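Local coordinates for protein response regulator receiver modulated diguanylate cyclase with PAS/PAC sensor (Desulfovibrio desulfuricans subsp. desulfuricans, PDB 3CG0) that probably receives a phosphoryl signal through this CheY-like receiver domain and passes it on to the cyclic-di-GMP-forming GGDEF module of the same polypeptide, at residues V60-C65 / F106-K111; D69-A74 / I85-S90. All coordinates share one frame; numbering follows the deposited sequence.

Contact 1: V60-C65 / F106-K111; sequences VDIMLC and FGYLAK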
loop_
_atom_site.group_PDB
_atom_site.type_symbol
_atom_site.label_atom_id
_atom_site.label_comp_id
_atom_site.label_asym_id
_atom_site.label_seq_id
_atom_site.Cartn_x
_atom_site.Cartn_y
_atom_site.Cartn_z
ATOM N N VAL C 60 -27.005 12.523 -10.965
ATOM C CA VAL C 60 -28.360 12.171 -11.416
ATOM C C VAL C 60 -29.396 12.767 -10.473
ATOM O O VAL C 60 -29.251 12.671 -9.240
ATOM C CB VAL C 60 -28.555 10.622 -11.532
ATOM C CG1 VAL C 60 -29.971 10.264 -12.035
ATOM C CG2 VAL C 60 -27.532 10.004 -12.482
ATOM N N ASP C 61 -30.435 13.396 -11.027
ATOM C CA ASP C 61 -31.523 13.839 -10.162
ATOM C C ASP C 61 -32.391 12.649 -9.846
ATOM O O ASP C 61 -32.914 11.984 -10.754
ATOM C CB ASP C 61 -32.355 14.976 -10.748
ATOM C CG ASP C 61 -33.053 15.794 -9.663
ATOM O OD1 ASP C 61 -33.878 15.237 -8.906
ATOM O OD2 ASP C 61 -32.754 16.998 -9.540
ATOM N N ILE C 62 -32.536 12.381 -8.551
ATOM C CA ILE C 62 -33.259 11.210 -8.078
ATOM C C ILE C 62 -34.729 11.273 -8.488
ATOM O O ILE C 62 -35.371 10.244 -8.666
ATOM C CB ILE C 62 -33.072 11.003 -6.537
ATOM C CG1 ILE C 62 -33.390 9.558 -6.129
ATOM C CG2 ILE C 62 -33.866 12.040 -5.696
ATOM C CD1 ILE C 62 -32.728 9.142 -4.827
ATOM N N MET C 63 -35.214 12.496 -8.708
ATOM C CA MET C 63 -36.625 12.770 -8.934
ATOM C C MET C 63 -37.026 12.922 -10.404
ATOM O O MET C 63 -38.139 13.385 -10.680
ATOM C CB MET C 63 -37.047 14.005 -8.121
ATOM C CG MET C 63 -38.080 13.724 -7.019
ATOM S SD MET C 63 -37.582 12.617 -5.676
ATOM C CE MET C 63 -39.073 11.639 -5.528
ATOM N N LEU C 64 -36.134 12.542 -11.314
ATOM C CA LEU C 64 -36.439 12.543 -12.738
ATOM C C LEU C 64 -37.705 11.747 -13.034
ATOM O O LEU C 64 -37.980 10.735 -12.388
ATOM C CB LEU C 64 -35.263 11.978 -13.538
ATOM C CG LEU C 64 -34.297 13.000 -14.139
ATOM C CD1 LEU C 64 -33.346 12.329 -15.119
ATOM C CD2 LEU C 64 -35.061 14.129 -14.815
ATOM N N CYS C 65 -38.469 12.211 -14.015
ATOM C CA CYS C 65 -39.627 11.470 -14.510
ATOM C C CYS C 65 -39.589 11.407 -16.036
ATOM O O CYS C 65 -38.750 12.053 -16.674
ATOM C CB CYS C 65 -40.948 12.070 -13.983
ATOM S SG CYS C 65 -41.527 13.638 -14.744
ATOM N N PHE C 106 -22.816 6.550 -4.494
ATOM C CA PHE C 106 -21.813 6.959 -3.558
ATOM C C PHE C 106 -22.416 7.749 -2.393
ATOM O O PHE C 106 -22.043 7.564 -1.233
ATOM C CB PHE C 106 -20.785 7.810 -4.278
ATOM C CG PHE C 106 -19.804 8.426 -3.359
ATOM C CD1 PHE C 106 -18.766 7.662 -2.840
ATOM C CD2 PHE C 106 -19.934 9.757 -2.983
ATOM C CE1 PHE C 106 -17.854 8.227 -1.977
ATOM C CE2 PHE C 106 -19.028 10.329 -2.129
ATOM C CZ PHE C 106 -17.997 9.557 -1.624
ATOM N N GLY C 107 -23.340 8.645 -2.718
ATOM C CA GLY C 107 -24.010 9.465 -1.721
ATOM C C GLY C 107 -25.184 10.190 -2.347
ATOM O O GLY C 107 -25.590 9.867 -3.469
ATOM N N TYR C 108 -25.715 11.164 -1.603
ATOM C CA TYR C 108 -26.853 11.975 -2.006
ATOM C C TYR C 108 -26.542 13.431 -1.696
ATOM O O TYR C 108 -26.099 13.764 -0.596
ATOM C CB TYR C 108 -28.124 11.542 -1.255
ATOM C CG TYR C 108 -28.479 10.075 -1.420
ATOM C CD1 TYR C 108 -29.381 9.665 -2.396
ATOM C CD2 TYR C 108 -27.915 9.102 -0.595
ATOM C CE1 TYR C 108 -29.697 8.332 -2.552
ATOM C CE2 TYR C 108 -28.220 7.771 -0.751
ATOM C CZ TYR C 108 -29.116 7.391 -1.728
ATOM O OH TYR C 108 -29.432 6.066 -1.876
ATOM N N LEU C 109 -26.745 14.294 -2.681
ATOM C CA LEU C 109 -26.522 15.734 -2.528
ATOM C C LEU C 109 -27.835 16.492 -2.645
ATOM O O LEU C 109 -28.483 16.450 -3.692
ATOM C CB LEU C 109 -25.517 16.238 -3.573
ATOM C CG LEU C 109 -24.086 16.590 -3.133
ATOM C CD1 LEU C 109 -23.668 15.974 -1.807
ATOM C CD2 LEU C 109 -23.099 16.226 -4.219
ATOM N N ALA C 110 -28.229 17.167 -1.567
ATOM C CA ALA C 110 -29.478 17.919 -1.540
ATOM C C ALA C 110 -29.301 19.308 -2.134
ATOM O O ALA C 110 -28.383 20.035 -1.757
ATOM C CB ALA C 110 -30.016 18.002 -0.121
ATOM N N LYS C 111 -30.175 19.669 -3.071
ATOM C CA LYS C 111 -30.121 20.989 -3.701
ATOM C C LYS C 111 -30.788 22.054 -2.814
ATOM O O LYS C 111 -31.806 21.765 -2.175
ATOM C CB LYS C 111 -30.699 20.959 -5.130
ATOM C CG LYS C 111 -32.138 20.462 -5.262
ATOM C CD LYS C 111 -32.265 19.429 -6.381
ATOM C CE LYS C 111 -32.310 20.043 -7.768
ATOM N NZ LYS C 111 -33.689 20.018 -8.307
#
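Y108 meets I62 through one flank of its ring: CE1 of Y108 lies 3.9 Å from CD1 of I62, and the methyl sits at the ring edge, near its plane. I62 reaches it with an extended side chain, CG1 anti to the backbone N (chi1 -160°). The far end of the tyrosine belongs to another interaction, a hydrogen bond from its OH to E132 of the second subunit. Between Y108 and K111 the two backbones stay well apart, with L109 CA 9.3 Å from D61 CA, because strand 85-89 runs between 57-61 and 107-110 in the parallel sheet of the CheY-like receiver fold. D61 ends its strand at the predicted phosphorylation site, which is unmodified here. K111 closes the segment: its chain, bent at three torsions, brings NZ within 3.4 Å of D61 OD2, a salt bridge whose hydrogen bond is weak, the side chains crossing at about a right angle. K111 probably corresponds to the conserved lysine of receiver domains. The other carboxylate oxygen, D61 OD1, uses its anti lone pair to accept from M63 N (3.1 Å, 159° at the hydrogen), an Asx turn that restrains the carboxylate's rotation.

Contact 2: D69-A74 / I85-S90; sequences DGVETA and IIFITS
A74 and F87 make the closest contact between segments 69-74 and 85-90, with A74 CB 3.5 Å from F87 CZ. The two elements are the second half of a right-handed beta-alpha-beta unit that begins with strand 57-61, and their local axes run nearly antiparallel (166°), as expected where a helix returns across a parallel sheet. F87 carries the interface by its conformation: CG stands anti to the carbonyl carbon (chi1 -80°), which takes the CE1-CZ side of the ring to the helix although the CB itself does not point there. The methyl of A74 approaches that side obliquely. G70 O lies at the ring edge, in plane, 3.7 Å from F87 CE1. V71 adds a looser touch, its CG2 4.5 Å from F87 CZ. I85, two residues before F87 on the same side of the strand, places its CG2 anti to the backbone N; that branch lies 4.1 Å above the centre of one F87 face and also meets A74 CB at 3.9 Å, so one methyl packs against both ring and helix. A100 of helix 94-101 also packs on F87. A capping box between D69 and E72 marks the helix start: E72 N donates to D69 OD2 (2.9 Å, 161° at the hydrogen), and the return bond from D69 N to E72 OE2 is weak. D69 O accepts from T73 N and, from the opposite face of its plane, from T73 OG1 at 2.7 Å.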
loop_
_atom_site.group_PDB
_atom_site.type_symbol
_atom_site.label_atom_id
_atom_site.label_comp_id
_atom_site.label_asym_id
_atom_site.label_seq_id
_atom_site.Cartn_x
_atom_site.Cartn_y
_atom_site.Cartn_z
ATOM N N ASP C 69 -36.793 6.898 -15.075
ATOM C CA ASP C 69 -36.686 7.755 -13.897
ATOM C C ASP C 69 -35.219 7.907 -13.479
ATOM O O ASP C 69 -34.330 7.352 -14.130
ATOM C CB ASP C 69 -37.604 7.299 -12.745
ATOM C CG ASP C 69 -37.340 5.870 -12.287
ATOM O OD1 ASP C 69 -38.289 5.059 -12.335
ATOM O OD2 ASP C 69 -36.204 5.555 -11.859
ATOM N N GLY C 70 -34.975 8.660 -12.408
ATOM C CA GLY C 70 -33.617 8.933 -11.939
ATOM C C GLY C 70 -32.903 7.676 -11.498
ATOM O O GLY C 70 -31.720 7.489 -11.768
ATOM N N VAL C 71 -33.653 6.794 -10.852
ATOM C CA VAL C 71 -33.097 5.567 -10.306
ATOM C C VAL C 71 -32.685 4.594 -11.413
ATOM O O VAL C 71 -31.590 4.028 -11.364
ATOM C CB VAL C 71 -34.042 4.958 -9.233
ATOM C CG1 VAL C 71 -33.548 3.619 -8.764
ATOM C CG2 VAL C 71 -34.129 5.896 -8.036
ATOM N N GLU C 72 -33.541 4.447 -12.423
ATOM C CA GLU C 72 -33.283 3.569 -13.561
ATOM C C GLU C 72 -32.195 4.099 -14.477
ATOM O O GLU C 72 -31.462 3.329 -15.087
ATOM C CB GLU C 72 -34.544 3.401 -14.403
ATOM C CG GLU C 72 -35.684 2.655 -13.737
ATOM C CD GLU C 72 -36.893 2.557 -14.648
ATOM O OE1 GLU C 72 -37.271 1.420 -15.004
ATOM O OE2 GLU C 72 -37.451 3.617 -15.029
ATOM N N THR C 73 -32.137 5.420 -14.616
ATOM C CA THR C 73 -31.068 6.069 -15.360
ATOM C C THR C 73 -29.739 5.803 -14.644
ATOM O O THR C 73 -28.796 5.343 -15.260
ATOM C CB THR C 73 -31.336 7.580 -15.507
ATOM O OG1 THR C 73 -32.604 7.773 -16.152
ATOM C CG2 THR C 73 -30.263 8.231 -16.323
ATOM N N ALA C 74 -29.693 6.045 -13.340
ATOM C CA ALA C 74 -28.482 5.744 -12.555
ATOM C C ALA C 74 -28.119 4.247 -12.542
ATOM O O ALA C 74 -26.962 3.901 -12.729
ATOM C CB ALA C 74 -28.641 6.250 -11.167
ATOM N N ILE C 85 -22.019 7.041 -9.070
ATOM C CA ILE C 85 -23.235 7.813 -9.066
ATOM C C ILE C 85 -23.350 8.625 -7.797
ATOM O O ILE C 85 -23.236 8.081 -6.698
ATOM C CB ILE C 85 -24.475 6.881 -9.130
ATOM C CG1 ILE C 85 -24.444 6.022 -10.406
ATOM C CG2 ILE C 85 -25.767 7.697 -9.035
ATOM C CD1 ILE C 85 -24.213 6.808 -11.710
ATOM N N ILE C 86 -23.593 9.920 -7.957
ATOM C CA ILE C 86 -24.082 10.729 -6.854
ATOM C C ILE C 86 -25.479 11.174 -7.228
ATOM O O ILE C 86 -25.695 11.673 -8.337
ATOM C CB ILE C 86 -23.182 11.948 -6.591
ATOM C CG1 ILE C 86 -21.732 11.487 -6.434
ATOM C CG2 ILE C 86 -23.674 12.746 -5.362
ATOM C CD1 ILE C 86 -20.774 12.583 -6.073
ATOM N N PHE C 87 -26.442 10.946 -6.335
ATOM C CA PHE C 87 -27.800 11.399 -6.598
ATOM C C PHE C 87 -27.968 12.823 -6.140
ATOM O O PHE C 87 -27.498 13.198 -5.075
ATOM C CB PHE C 87 -28.846 10.539 -5.902
ATOM C CG PHE C 87 -29.159 9.262 -6.613
ATOM C CD1 PHE C 87 -29.813 9.263 -7.847
ATOM C CD2 PHE C 87 -28.852 8.048 -6.016
ATOM C CE1 PHE C 87 -30.109 8.083 -8.472
ATOM C CE2 PHE C 87 -29.149 6.849 -6.642
ATOM C CZ PHE C 87 -29.768 6.861 -7.867
ATOM N N ILE C 88 -28.645 13.611 -6.961
ATOM C CA ILE C 88 -29.057 14.963 -6.600
ATOM C C ILE C 88 -30.491 14.884 -6.088
ATOM O O ILE C 88 -31.379 14.382 -6.785
ATOM C CB ILE C 88 -28.943 15.928 -7.808
ATOM C CG1 ILE C 88 -27.528 15.885 -8.418
ATOM C CG2 ILE C 88 -29.349 17.334 -7.414
ATOM C CD1 ILE C 88 -26.389 16.251 -7.441
ATOM N N THR C 89 -30.716 15.349 -4.864
ATOM C CA THR C 89 -32.009 15.146 -4.213
ATOM C C THR C 89 -32.739 16.447 -3.888
ATOM O O THR C 89 -32.123 17.505 -3.746
ATOM C CB THR C 89 -31.892 14.325 -2.897
ATOM O OG1 THR C 89 -31.239 15.109 -1.894
ATOM C CG2 THR C 89 -31.134 13.031 -3.106
ATOM N N SER C 90 -34.060 16.357 -3.780
ATOM C CA SER C 90 -34.858 17.420 -3.182
ATOM C C SER C 90 -35.950 16.849 -2.283
ATOM O O SER C 90 -36.068 17.228 -1.118
ATOM C CB SER C 90 -35.479 18.300 -4.269
ATOM O OG SER C 90 -36.193 17.519 -5.212
#

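Contacts 1 and 2 have centres about 4 Å apart and share one parallel sheet, in which strand 85-89 of contact 2 lies between the two strands of contact 1, 57-61 and 107-110. Along the chain the order is 60-65, 69-74, 85-90, 106-111, so both segments of contact 2 fall between those of contact 1. Probable backbone hydrogen bonds join the pair: V60 O to I88 N on one side of the middle strand, F106 N to I85 O on the other. V60 CG1 also packs on G70 O, bringing strand 57-61 against the helix. The helix packing of contact 2 is thus continuous with the sheet in which the C-terminal end of strand 57-61 carries the predicted phosphorylation site.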